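Local coordinates for protein ribonucleoside triphosphate reductase (Lactobacillus leichmannii, PDB 1L1L) that reduces ribonucleoside triphosphates to their 2'-deoxy forms using a vitamin B12 cofactor, as an allosterically regulated, monomeric class II ribonucleotide reductase, at residues 78-81 and 82-85; 68-72 and 73-77; 9-12 and 13-16; 59-63 and 64-68; 444-447 and 448-452. One frame throughout, in Å; residues are numbered along the deposited sequence.

Contact 1: 78-81 and 82-85; sequences LTEE and AERL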
loop_
_atom_site.group_PDB
_atom_site.type_symbol
_atom_site.label_atom_id
_atom_site.label_comp_id
_atom_site.label_asym_id
_atom_site.label_seq_id
_atom_site.Cartn_x
_atom_site.Cartn_y
_atom_site.Cartn_z
ATOM N N LEU A 78 20.468 10.002 20.217
ATOM C CA LEU A 78 19.736 9.088 19.352
ATOM C C LEU A 78 19.150 7.960 20.181
ATOM O O LEU A 78 18.024 7.521 19.936
ATOM C CB LEU A 78 20.661 8.520 18.282
ATOM C CG LEU A 78 20.972 9.470 17.128
ATOM C CD1 LEU A 78 21.849 8.752 16.118
ATOM C CD2 LEU A 78 19.672 9.940 16.479
ATOM N N THR A 79 19.910 7.497 21.170
ATOM C CA THR A 79 19.429 6.431 22.030
ATOM C C THR A 79 18.173 6.901 22.758
ATOM O O THR A 79 17.176 6.178 22.812
ATOM C CB THR A 79 20.508 5.990 23.051
ATOM O OG1 THR A 79 21.613 5.397 22.352
ATOM C CG2 THR A 79 19.936 4.955 24.016
ATOM N N GLU A 80 18.198 8.114 23.304
ATOM C CA GLU A 80 17.026 8.630 24.005
ATOM C C GLU A 80 15.840 8.845 23.060
ATOM O O GLU A 80 14.682 8.667 23.452
ATOM C CB GLU A 80 17.362 9.939 24.732
ATOM C CG GLU A 80 17.943 9.718 26.136
ATOM C CD GLU A 80 18.490 10.992 26.771
ATOM O OE1 GLU A 80 17.778 12.025 26.773
ATOM O OE2 GLU A 80 19.635 10.953 27.282
ATOM N N GLU A 81 16.122 9.235 21.823
ATOM C CA GLU A 81 15.043 9.451 20.865
ATOM C C GLU A 81 14.390 8.099 20.588
ATOM O O GLU A 81 13.170 7.993 20.489
ATOM C CB GLU A 81 15.581 10.020 19.556
ATOM C CG GLU A 81 14.483 10.541 18.642
ATOM C CD GLU A 81 14.999 10.962 17.281
ATOM O OE1 GLU A 81 16.131 11.490 17.205
ATOM O OE2 GLU A 81 14.263 10.772 16.282
ATOM N N ALA A 82 15.224 7.074 20.468
ATOM C CA ALA A 82 14.768 5.714 20.210
ATOM C C ALA A 82 13.926 5.201 21.372
ATOM O O ALA A 82 12.972 4.447 21.180
ATOM C CB ALA A 82 15.964 4.803 19.995
ATOM N N GLU A 83 14.286 5.606 22.590
ATOM C CA GLU A 83 13.543 5.173 23.758
ATOM C C GLU A 83 12.158 5.806 23.753
ATOM O O GLU A 83 11.186 5.169 24.138
ATOM C CB GLU A 83 14.303 5.539 25.046
ATOM C CG GLU A 83 15.681 4.925 25.118
ATOM C CD GLU A 83 16.354 5.163 26.462
ATOM O OE1 GLU A 83 16.064 6.214 27.081
ATOM O OE2 GLU A 83 17.169 4.305 26.878
ATOM N N ARG A 84 12.064 7.060 23.317
ATOM C CA ARG A 84 10.767 7.732 23.245
ATOM C C ARG A 84 9.945 7.032 22.155
ATOM O O ARG A 84 8.756 6.748 22.318
ATOM C CB ARG A 84 10.940 9.200 22.851
ATOM C CG ARG A 84 11.340 10.154 23.961
ATOM C CD ARG A 84 11.475 11.566 23.386
ATOM N NE ARG A 84 12.729 11.721 22.653
ATOM C CZ ARG A 84 12.997 12.720 21.815
ATOM N NH1 ARG A 84 12.091 13.666 21.588
ATOM N NH2 ARG A 84 14.180 12.779 21.217
ATOM N N LEU A 85 10.612 6.762 21.043
ATOM C CA LEU A 85 9.975 6.109 19.908
ATOM C C LEU A 85 9.411 4.774 20.383
ATOM O O LEU A 85 8.240 4.481 20.159
ATOM C CB LEU A 85 11.004 5.917 18.798
ATOM C CG LEU A 85 10.536 5.782 17.347
ATOM C CD1 LEU A 85 9.581 6.909 16.986
ATOM C CD2 LEU A 85 11.761 5.793 16.440
#
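Ala82 N reaches back to Leu78 O at 2.9 Å and Leu85 N to Glu81 O at 2.9 Å, the two shortest of four successive i to i+4 bonds that make 78-85 regular alpha-helix. Glu83 N to Thr79 O and Arg84 N to Glu80 O fill in between. Glu81 and Arg84 are of opposite charge, yet the carboxylate turns elsewhere: Glu81 OE1 stays 4.6 Å from Arg84 NH2, and what that nitrogen meets is the aliphatic CG of Glu81, 3.4 Å away. With CG anti to its backbone N (chi1 -168°) and the chain extended, Glu81 instead carries OE2 to salt bridges with Arg445 and Arg449. Glu83 leans back along the helix, its CG 3.0 Å from Thr79 O, and OE2 ends 4.0 Å from the Thr79 methyl CG2. Thr79 OG1 is bonded to Lys75 O, and Glu80 OE2 to Gln76 NE2, one turn earlier. The packing is divided by direction. Ala82 and Leu78 lie against helix 48-60, Leu85 and Glu81 against helix 436-450, while Thr79 and Glu83 meet the N-terminal loop at Ile5 and Leu7, which places this part of helix 72-90 between two helices and the start of the chain.

Contact 2: 68-72 and 73-77; sequences DSPSL and ELKQS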
loop_
_atom_site.group_PDB
_atom_site.type_symbol
_atom_site.label_atom_id
_atom_site.label_comp_id
_atom_site.label_asym_id
_atom_site.label_seq_id
_atom_site.Cartn_x
_atom_site.Cartn_y
_atom_site.Cartn_z
ATOM N N ASP A 68 29.558 8.615 10.258
ATOM C CA ASP A 68 30.770 9.422 10.367
ATOM C C ASP A 68 31.253 9.585 11.811
ATOM O O ASP A 68 30.968 10.601 12.452
ATOM C CB ASP A 68 30.507 10.796 9.757
ATOM C CG ASP A 68 29.918 10.706 8.364
ATOM O OD1 ASP A 68 30.629 10.227 7.450
ATOM O OD2 ASP A 68 28.742 11.104 8.184
ATOM N N SER A 69 31.988 8.587 12.307
ATOM C CA SER A 69 32.514 8.605 13.675
ATOM C C SER A 69 31.598 9.420 14.584
ATOM O O SER A 69 31.947 10.521 15.014
ATOM C CB SER A 69 33.930 9.194 13.693
ATOM O OG SER A 69 34.838 8.391 12.953
ATOM N N PRO A 70 30.410 8.881 14.890
ATOM C CA PRO A 70 29.450 9.578 15.746
ATOM C C PRO A 70 30.025 9.943 17.107
ATOM O O PRO A 70 30.721 9.141 17.730
ATOM C CB PRO A 70 28.298 8.579 15.851
ATOM C CG PRO A 70 29.002 7.260 15.795
ATOM C CD PRO A 70 29.997 7.481 14.675
ATOM N N SER A 71 29.735 11.158 17.559
ATOM C CA SER A 71 30.215 11.610 18.853
ATOM C C SER A 71 29.440 10.861 19.926
ATOM O O SER A 71 28.364 10.314 19.662
ATOM C CB SER A 71 29.990 13.112 19.015
ATOM O OG SER A 71 28.609 13.422 18.986
ATOM N N LEU A 72 29.991 10.835 21.134
ATOM C CA LEU A 72 29.359 10.157 22.255
ATOM C C LEU A 72 28.014 10.811 22.534
ATOM O O LEU A 72 27.039 10.129 22.848
ATOM C CB LEU A 72 30.255 10.251 23.498
ATOM C CG LEU A 72 29.871 9.459 24.746
ATOM C CD1 LEU A 72 29.930 7.972 24.446
ATOM C CD2 LEU A 72 30.840 9.800 25.881
ATOM N N GLU A 73 27.959 12.134 22.405
ATOM C CA GLU A 73 26.715 12.857 22.654
ATOM C C GLU A 73 25.657 12.504 21.610
ATOM O O GLU A 73 24.475 12.360 21.928
ATOM C CB GLU A 73 26.943 14.369 22.631
ATOM C CG GLU A 73 25.676 15.154 22.950
ATOM C CD GLU A 73 25.869 16.655 22.892
ATOM O OE1 GLU A 73 24.879 17.386 23.135
ATOM O OE2 GLU A 73 27.003 17.104 22.607
ATOM N N LEU A 74 26.101 12.381 20.364
ATOM C CA LEU A 74 25.216 12.049 19.253
ATOM C C LEU A 74 24.518 10.713 19.482
ATOM O O LEU A 74 23.305 10.594 19.315
ATOM C CB LEU A 74 26.020 11.977 17.954
ATOM C CG LEU A 74 25.278 11.488 16.704
ATOM C CD1 LEU A 74 24.135 12.442 16.385
ATOM C CD2 LEU A 74 26.251 11.401 15.530
ATOM N N LYS A 75 25.302 9.714 19.867
ATOM C CA LYS A 75 24.791 8.376 20.101
ATOM C C LYS A 75 23.829 8.271 21.279
ATOM O O LYS A 75 22.907 7.456 21.255
ATOM C CB LYS A 75 25.965 7.419 20.269
ATOM C CG LYS A 75 26.929 7.484 19.100
ATOM C CD LYS A 75 28.089 6.523 19.253
ATOM C CE LYS A 75 27.630 5.081 19.203
ATOM N NZ LYS A 75 28.777 4.146 19.380
ATOM N N GLN A 76 24.031 9.094 22.305
ATOM C CA GLN A 76 23.152 9.066 23.467
ATOM C C GLN A 76 21.849 9.788 23.167
ATOM O O GLN A 76 20.787 9.405 23.662
ATOM C CB GLN A 76 23.828 9.723 24.675
ATOM C CG GLN A 76 22.970 9.754 25.934
ATOM C CD GLN A 76 22.422 8.384 26.316
ATOM O OE1 GLN A 76 23.092 7.358 26.157
ATOM N NE2 GLN A 76 21.199 8.365 26.834
ATOM N N SER A 77 21.940 10.846 22.368
ATOM C CA SER A 77 20.772 11.626 21.987
ATOM C C SER A 77 19.859 10.726 21.150
ATOM O O SER A 77 18.642 10.695 21.348
ATOM C CB SER A 77 21.201 12.844 21.164
ATOM O OG SER A 77 20.111 13.715 20.922
#
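Ser71 OG accepts from Leu74 N at 3.0 Å, with an N-H...O angle of 149°, and so caps an amide in the first turn of helix 72-90, which has no i-4 carbonyl within the helix. The hydroxyl can do this because it stands between its own backbone N and carbonyl carbon (chi1 63°), which swings OG over the start of the helix; there it also touches Leu74 CB at 3.1 Å. The carbonyl of Ser71 takes the following amide, Lys75 N to Ser71 O at 3.1 Å, and Leu72 O receives Gln76 N at 3.2 Å. Further along, Glu73 O accepts from Ser77 N, and the side-chain NE2 of Gln76 is bonded to Glu80 OE2. Pro70, just before the cap, supplies the apolar part. Its CB meets Leu74 CD2 at 3.5 Å, while its CG lies 3.7 Å from Lys75 CD, so the proline ring touches a leucine branch at one carbon and the aliphatic chain of a lysine at the next. Leu74 in turn rests on Arg65 in the preceding loop. A serine hydroxyl bonded to the amide three residues on, followed by i to i+4 backbone pairing, is the classic N-cap of an alpha-helix.

Contact 3: 9-12 and 13-16; sequences AEFI and DRVK
Glu10 and Arg14, one turn apart on helix 9-18, form the charged pair here: Glu10 OE2 lies 3.2 Å from Arg14 NH1 in a salt bridge. The match is not a flat one, since the carboxylate and guanidinium planes stand 64° apart, and NH1 comes still nearer to the methylene, 3.0 Å from Glu10 CG, which sits at the guanidinium edge. Bends at chi2 and chi3 fold Arg14 back over the backbone, laying one face of its guanidinium above Phe11 CA.

Aromatic and apolar contacts fill the neighbouring side of the helix. Val15 CG2 is placed over one face of the Phe11 ring, 3.8 Å from the centroid, a CH-pi contact shifted toward CZ. Arg14 NH2 approaches the same ring at its edge, near CD1, with the two planes almost perpendicular at 74°. The Ile12 and Lys16 side chains lie side by side, CG2 of Ile12 3.6 Å from CD of Lys16.

Among backbone bonds, Asp13 N to Ala9 O (3.0 Å) and Lys16 N to Ile12 O (2.9 Å) are nearly straight, Val15 N to Phe11 O is another regular i to i+4 bond, and Arg14 N to Glu10 O is weak. A water bonds weakly to both Ala9 O and Asp13 OD1.

Phe11, Ile12 and Val15 pack on helix 72-90 through Glu83, Tyr86 and Tyr90. The helix is thus amphipathic: apolar groups seat it on its neighbour, and the exposed Glu10-Arg14 pair probably adds modest stability to its outer surface.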
loop_
_atom_site.group_PDB
_atom_site.type_symbol
_atom_site.label_atom_id
_atom_site.label_comp_id
_atom_site.label_asym_id
_atom_site.label_seq_id
_atom_site.Cartn_x
_atom_site.Cartn_y
_atom_site.Cartn_z
ATOM N N ALA A 9 17.609 -4.033 27.925
ATOM C CA ALA A 9 16.550 -4.841 28.517
ATOM C C ALA A 9 15.959 -4.092 29.701
ATOM O O ALA A 9 14.751 -4.141 29.954
ATOM C CB ALA A 9 17.107 -6.181 28.971
ATOM N N GLU A 10 16.826 -3.392 30.425
ATOM C CA GLU A 10 16.408 -2.626 31.591
ATOM C C GLU A 10 15.372 -1.584 31.207
ATOM O O GLU A 10 14.395 -1.371 31.923
ATOM C CB GLU A 10 17.621 -1.941 32.232
ATOM C CG GLU A 10 17.309 -1.235 33.539
ATOM C CD GLU A 10 18.547 -0.650 34.202
ATOM O OE1 GLU A 10 19.485 -1.422 34.509
ATOM O OE2 GLU A 10 18.580 0.580 34.418
ATOM N N PHE A 11 15.587 -0.936 30.067
ATOM C CA PHE A 11 14.656 0.078 29.595
ATOM C C PHE A 11 13.332 -0.546 29.147
ATOM O O PHE A 11 12.251 -0.044 29.467
ATOM C CB PHE A 11 15.269 0.864 28.433
ATOM C CG PHE A 11 14.294 1.777 27.755
ATOM C CD1 PHE A 11 13.791 2.892 28.417
ATOM C CD2 PHE A 11 13.827 1.488 26.477
ATOM C CE1 PHE A 11 12.833 3.708 27.822
ATOM C CE2 PHE A 11 12.868 2.297 25.869
ATOM C CZ PHE A 11 12.368 3.410 26.544
ATOM N N ILE A 12 13.420 -1.642 28.403
ATOM C CA ILE A 12 12.224 -2.319 27.911
ATOM C C ILE A 12 11.317 -2.736 29.065
ATOM O O ILE A 12 10.136 -2.381 29.095
ATOM C CB ILE A 12 12.604 -3.549 27.079
ATOM C CG1 ILE A 12 13.476 -3.110 25.900
ATOM C CG2 ILE A 12 11.345 -4.265 26.596
ATOM C CD1 ILE A 12 14.213 -4.239 25.225
ATOM N N ASP A 13 11.875 -3.479 30.020
ATOM C CA ASP A 13 11.117 -3.924 31.187
ATOM C C ASP A 13 10.429 -2.759 31.891
ATOM O O ASP A 13 9.335 -2.914 32.430
ATOM C CB ASP A 13 12.025 -4.638 32.189
ATOM C CG ASP A 13 12.533 -5.964 31.675
ATOM O OD1 ASP A 13 11.723 -6.734 31.111
ATOM O OD2 ASP A 13 13.738 -6.244 31.846
ATOM N N ARG A 14 11.075 -1.597 31.888
ATOM C CA ARG A 14 10.521 -0.412 32.535
ATOM C C ARG A 14 9.300 0.091 31.762
ATOM O O ARG A 14 8.283 0.468 32.350
ATOM C CB ARG A 14 11.591 0.689 32.609
ATOM C CG ARG A 14 11.714 1.366 33.975
ATOM C CD ARG A 14 13.182 1.622 34.326
ATOM N NE ARG A 14 13.829 2.550 33.398
ATOM C CZ ARG A 14 15.020 2.345 32.841
ATOM N NH1 ARG A 14 15.705 1.241 33.114
ATOM N NH2 ARG A 14 15.525 3.241 32.000
ATOM N N VAL A 15 9.407 0.106 30.437
ATOM C CA VAL A 15 8.301 0.551 29.601
ATOM C C VAL A 15 7.131 -0.406 29.763
ATOM O O VAL A 15 5.985 0.019 29.938
ATOM C CB VAL A 15 8.717 0.599 28.120
ATOM C CG1 VAL A 15 7.502 0.863 27.240
ATOM C CG2 VAL A 15 9.749 1.689 27.917
ATOM N N LYS A 16 7.433 -1.698 29.719
ATOM C CA LYS A 16 6.422 -2.744 29.865
ATOM C C LYS A 16 5.727 -2.649 31.223
ATOM O O LYS A 16 4.558 -3.015 31.370
ATOM C CB LYS A 16 7.067 -4.126 29.720
ATOM C CG LYS A 16 7.680 -4.394 28.354
ATOM C CD LYS A 16 8.500 -5.681 28.325
ATOM C CE LYS A 16 7.659 -6.907 28.651
ATOM N NZ LYS A 16 8.486 -8.152 28.665
HETATM O O HOH W 1 13.188 -6.777 28.264
#

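Contact 4: 59-63 and 64-68; sequences NINLD and PRLQD
Helix 48-60 ends in a type I turn from Ile60 to Asp63, and the chain then enters a 3-10 segment at 64-67, where Leu66 N bonds to Asp63 O at 3.2 Å. Asp63 and Arg65 dominate the side chains. Arg65 grips the carboxylate side-on with two nitrogens: NE to OD1 of Asp63 at 3.1 Å and NH2 to OD2 of Asp63 at 2.8 Å, both nearly straight. Each oxygen is met on its syn side and lies within the guanidinium plane, though the two flat groups are twisted 25° apart. The amide Arg65 N also gives its hydrogen to Asp63 OD1, at 2.9 Å, closing an Asx turn, so that one oxygen holds both the backbone and the side chain of the same residue. A chi1 of -171° turns the Asp63 carboxylate away from its own amide and over the start of the 3-10 turn, where these donors gather. Its OD2 has a further partner in Tyr532 OH, which helps fix the group's rotation. Leu66 points back to the turn, its CD1 3.5 Å from Ile60 O and 3.8 Å from Asn61 CA. Asn61 OD1 accepts from Ile5 N. Around this connection, Leu66 and Ile60 pack on Leu78 of helix 72-90, Arg65 touches Tyr532 and Leu536 of helix 512-536, and Asn59 faces helix 436-450.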
loop_
_atom_site.group_PDB
_atom_site.type_symbol
_atom_site.label_atom_id
_atom_site.label_comp_id
_atom_site.label_asym_id
_atom_site.label_seq_id
_atom_site.Cartn_x
_atom_site.Cartn_y
_atom_site.Cartn_z
ATOM N N ASN A 59 15.234 1.442 12.634
ATOM C CA ASN A 59 15.064 2.774 12.058
ATOM C C ASN A 59 16.103 3.785 12.538
ATOM O O ASN A 59 16.666 4.536 11.739
ATOM C CB ASN A 59 13.657 3.309 12.369
ATOM C CG ASN A 59 13.399 4.686 11.769
ATOM O OD1 ASN A 59 13.591 5.713 12.423
ATOM N ND2 ASN A 59 12.957 4.712 10.515
ATOM N N ILE A 60 16.356 3.798 13.843
ATOM C CA ILE A 60 17.311 4.752 14.411
ATOM C C ILE A 60 18.721 4.621 13.820
ATOM O O ILE A 60 19.392 5.625 13.561
ATOM C CB ILE A 60 17.379 4.610 15.961
ATOM C CG1 ILE A 60 18.067 5.837 16.571
ATOM C CG2 ILE A 60 18.124 3.357 16.340
ATOM C CD1 ILE A 60 17.264 7.096 16.476
ATOM N N ASN A 61 19.157 3.385 13.593
ATOM C CA ASN A 61 20.481 3.110 13.050
ATOM C C ASN A 61 20.643 3.461 11.581
ATOM O O ASN A 61 21.638 3.089 10.947
ATOM C CB ASN A 61 20.845 1.644 13.276
ATOM C CG ASN A 61 21.146 1.343 14.735
ATOM O OD1 ASN A 61 21.917 2.058 15.374
ATOM N ND2 ASN A 61 20.546 0.286 15.265
ATOM N N LEU A 62 19.662 4.178 11.043
ATOM C CA LEU A 62 19.711 4.613 9.657
ATOM C C LEU A 62 20.238 6.043 9.587
ATOM O O LEU A 62 20.721 6.476 8.537
ATOM C CB LEU A 62 18.322 4.548 9.013
ATOM C CG LEU A 62 17.819 3.166 8.587
ATOM C CD1 LEU A 62 16.409 3.308 7.999
ATOM C CD2 LEU A 62 18.770 2.563 7.556
ATOM N N ASP A 63 20.138 6.776 10.698
ATOM C CA ASP A 63 20.618 8.156 10.730
ATOM C C ASP A 63 22.012 8.158 10.103
ATOM O O ASP A 63 22.906 7.440 10.544
ATOM C CB ASP A 63 20.676 8.694 12.168
ATOM C CG ASP A 63 20.960 10.191 12.217
ATOM O OD1 ASP A 63 21.998 10.615 11.668
ATOM O OD2 ASP A 63 20.145 10.943 12.790
ATOM N N PRO A 64 22.205 8.961 9.050
ATOM C CA PRO A 64 23.484 9.056 8.341
ATOM C C PRO A 64 24.685 9.526 9.172
ATOM O O PRO A 64 25.821 9.162 8.875
ATOM C CB PRO A 64 23.161 10.009 7.196
ATOM C CG PRO A 64 22.175 10.934 7.819
ATOM C CD PRO A 64 21.265 9.992 8.572
ATOM N N ARG A 65 24.431 10.335 10.197
ATOM C CA ARG A 65 25.505 10.843 11.048
ATOM C C ARG A 65 26.238 9.695 11.728
ATOM O O ARG A 65 27.441 9.775 11.972
ATOM C CB ARG A 65 24.935 11.801 12.095
ATOM C CG ARG A 65 24.517 13.140 11.534
ATOM C CD ARG A 65 23.824 13.978 12.583
ATOM N NE ARG A 65 22.574 13.372 13.036
ATOM C CZ ARG A 65 21.800 13.888 13.984
ATOM N NH1 ARG A 65 22.146 15.019 14.586
ATOM N NH2 ARG A 65 20.675 13.282 14.329
ATOM N N LEU A 66 25.507 8.624 12.026
ATOM C CA LEU A 66 26.088 7.450 12.672
ATOM C C LEU A 66 27.110 6.770 11.765
ATOM O O LEU A 66 27.746 5.792 12.155
ATOM C CB LEU A 66 24.991 6.444 13.037
ATOM C CG LEU A 66 23.983 6.831 14.121
ATOM C CD1 LEU A 66 22.861 5.787 14.164
ATOM C CD2 LEU A 66 24.687 6.933 15.472
ATOM N N GLN A 67 27.257 7.286 10.551
ATOM C CA GLN A 67 28.200 6.721 9.595
ATOM C C GLN A 67 29.549 7.430 9.656
ATOM O O GLN A 67 30.558 6.913 9.175
ATOM C CB GLN A 67 27.632 6.834 8.182
ATOM C CG GLN A 67 26.261 6.196 8.017
ATOM C CD GLN A 67 26.256 4.731 8.403
ATOM O OE1 GLN A 67 27.024 3.934 7.866
ATOM N NE2 GLN A 67 25.385 4.366 9.339
ATOM N N ASP A 68 29.558 8.615 10.258
ATOM C CA ASP A 68 30.770 9.422 10.367
ATOM C C ASP A 68 31.253 9.585 11.811
ATOM O O ASP A 68 30.968 10.601 12.452
ATOM C CB ASP A 68 30.507 10.796 9.757
ATOM C CG ASP A 68 29.918 10.706 8.364
ATOM O OD1 ASP A 68 30.629 10.227 7.450
ATOM O OD2 ASP A 68 28.742 11.104 8.184
#

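Contact 5: 444-447 and 448-452; sequences ARYA and KRVTF
Arg449 lays its guanidinium over the backbone of the preceding turn: Arg445 O lies above one face, displaced toward the rim and 3.4 Å from NH1 of Arg449, without a hydrogen bond between them. The same group reaches Arg445 CB with NH1 at 3.7 Å and Tyr446 CA with NH2 at 3.7 Å. Its bend at chi3 (-68°) folds the chain back along the helix in this way. The two arginines are neighbours, Arg445 NE 4.3 Å from Arg449 NH1, because both hold Glu81 OE2 of helix 72-90, whose negative charge probably offsets theirs. Arg449 is further tied down by Asn59 OD1 at NE and Tyr532 OH at NH1.

Tyr446 sets off in another direction, its ring swung to the far side of CB from the amide nitrogen, and crosses Val450 obliquely, with CE1 4.1 Å from Val450 CG2. The ring hydroxyl is bonded to Asn100 OD1. Lys448, bent at chi2, sends NZ to a salt bridge with Asp529 and to hydrogen bonds at Asn539 O and Ser541 OG.

The backbone bonds lengthen from Lys448 to Thr451: Lys448 N to Ala444 O is 2.9 Å, Val450 N to Tyr446 O 3.3 Å, and Thr451 N to Ala447 O a weak 3.4 Å.

What results is the C-terminal stretch of a buried alpha-helix whose arginine, tyrosine and lysine ends each have a polar partner on another part of the chain, pinning it among helices 48-60, 72-90 and 512-536 of this alpha-beta barrel reductase.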
loop_
_atom_site.group_PDB
_atom_site.type_symbol
_atom_site.label_atom_id
_atom_site.label_comp_id
_atom_site.label_asym_id
_atom_site.label_seq_id
_atom_site.Cartn_x
_atom_site.Cartn_y
_atom_site.Cartn_z
ATOM N N ALA A 444 7.824 12.473 11.972
ATOM C CA ALA A 444 8.579 13.083 10.880
ATOM C C ALA A 444 10.020 12.596 10.774
ATOM O O ALA A 444 10.523 12.331 9.681
ATOM C CB ALA A 444 8.543 14.603 11.019
ATOM N N ARG A 445 10.693 12.465 11.911
ATOM C CA ARG A 445 12.084 12.031 11.908
ATOM C C ARG A 445 12.237 10.566 11.544
ATOM O O ARG A 445 13.242 10.166 10.936
ATOM C CB ARG A 445 12.713 12.296 13.286
ATOM C CG ARG A 445 12.765 13.773 13.681
ATOM C CD ARG A 445 13.226 13.949 15.146
ATOM N NE ARG A 445 14.604 13.501 15.350
ATOM C CZ ARG A 445 15.677 14.288 15.259
ATOM N NH1 ARG A 445 15.545 15.576 14.977
ATOM N NH2 ARG A 445 16.889 13.778 15.426
ATOM N N TYR A 446 11.254 9.753 11.927
ATOM C CA TYR A 446 11.300 8.326 11.625
ATOM C C TYR A 446 11.310 8.212 10.111
ATOM O O TYR A 446 12.188 7.589 9.526
ATOM C CB TYR A 446 10.063 7.616 12.196
ATOM C CG TYR A 446 10.001 6.119 11.936
ATOM C CD1 TYR A 446 9.686 5.614 10.669
ATOM C CD2 TYR A 446 10.292 5.207 12.952
ATOM C CE1 TYR A 446 9.671 4.233 10.425
ATOM C CE2 TYR A 446 10.278 3.834 12.717
ATOM C CZ TYR A 446 9.972 3.352 11.458
ATOM O OH TYR A 446 9.985 1.989 11.240
ATOM N N ALA A 447 10.329 8.858 9.492
ATOM C CA ALA A 447 10.186 8.837 8.035
ATOM C C ALA A 447 11.431 9.390 7.351
ATOM O O ALA A 447 11.981 8.769 6.440
ATOM C CB ALA A 447 8.959 9.644 7.628
ATOM N N LYS A 448 11.876 10.559 7.801
ATOM C CA LYS A 448 13.050 11.191 7.220
ATOM C C LYS A 448 14.221 10.221 7.152
ATOM O O LYS A 448 14.966 10.199 6.172
ATOM C CB LYS A 448 13.462 12.414 8.040
ATOM C CG LYS A 448 14.380 13.355 7.287
ATOM C CD LYS A 448 13.576 14.192 6.295
ATOM C CE LYS A 448 14.474 15.045 5.426
ATOM N NZ LYS A 448 13.689 16.082 4.711
ATOM N N ARG A 449 14.397 9.422 8.199
ATOM C CA ARG A 449 15.494 8.470 8.220
ATOM C C ARG A 449 15.357 7.394 7.147
ATOM O O ARG A 449 16.333 7.039 6.477
ATOM C CB ARG A 449 15.630 7.840 9.607
ATOM C CG ARG A 449 16.426 8.725 10.604
ATOM C CD ARG A 449 16.847 7.936 11.859
ATOM N NE ARG A 449 15.705 7.552 12.691
ATOM C CZ ARG A 449 15.021 8.381 13.469
ATOM N NH1 ARG A 449 15.352 9.668 13.542
ATOM N NH2 ARG A 449 13.998 7.926 14.178
ATOM N N VAL A 450 14.146 6.875 6.971
ATOM C CA VAL A 450 13.935 5.853 5.958
ATOM C C VAL A 450 14.513 6.321 4.613
ATOM O O VAL A 450 15.039 5.517 3.842
ATOM C CB VAL A 450 12.421 5.533 5.807
ATOM C CG1 VAL A 450 12.180 4.627 4.610
ATOM C CG2 VAL A 450 11.914 4.858 7.067
ATOM N N THR A 451 14.440 7.620 4.339
ATOM C CA THR A 451 14.960 8.150 3.077
ATOM C C THR A 451 16.474 7.988 2.895
ATOM O O THR A 451 17.009 8.298 1.828
ATOM C CB THR A 451 14.608 9.641 2.887
ATOM O OG1 THR A 451 15.398 10.450 3.770
ATOM C CG2 THR A 451 13.141 9.876 3.165
ATOM N N PHE A 452 17.172 7.518 3.930
ATOM C CA PHE A 452 18.612 7.304 3.809
ATOM C C PHE A 452 18.937 5.816 3.685
ATOM O O PHE A 452 20.108 5.423 3.692
ATOM C CB PHE A 452 19.369 7.910 5.003
ATOM C CG PHE A 452 19.408 9.412 4.998
ATOM C CD1 PHE A 452 18.356 10.151 5.518
ATOM C CD2 PHE A 452 20.499 10.091 4.458
ATOM C CE1 PHE A 452 18.382 11.541 5.502
ATOM C CE2 PHE A 452 20.532 11.486 4.438
ATOM C CZ PHE A 452 19.475 12.212 4.960
#

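Overall arrangement
Contact 5 is the buried member of the set and contact 2 the surface one; contacts 1, 3 and 4 are partly buried. Contacts 1 and 2 both belong to helix 72-90, contact 2 at its capped start, and contact 4 forms the connection leading into it, sharing Asp68 with contact 2. Contact 1 links to contact 5 through Glu81 and its two arginines, and to contact 3 by packing of Phe11 on Glu83. Asn59 joins contacts 4 and 5 with probable hydrogen bonds. The Glu10-Arg14 bridge of contact 3 is a surface pair within one helix, whereas the Asp63-Arg65 bridge of contact 4, though local, also reaches Tyr532 of helix 512-536.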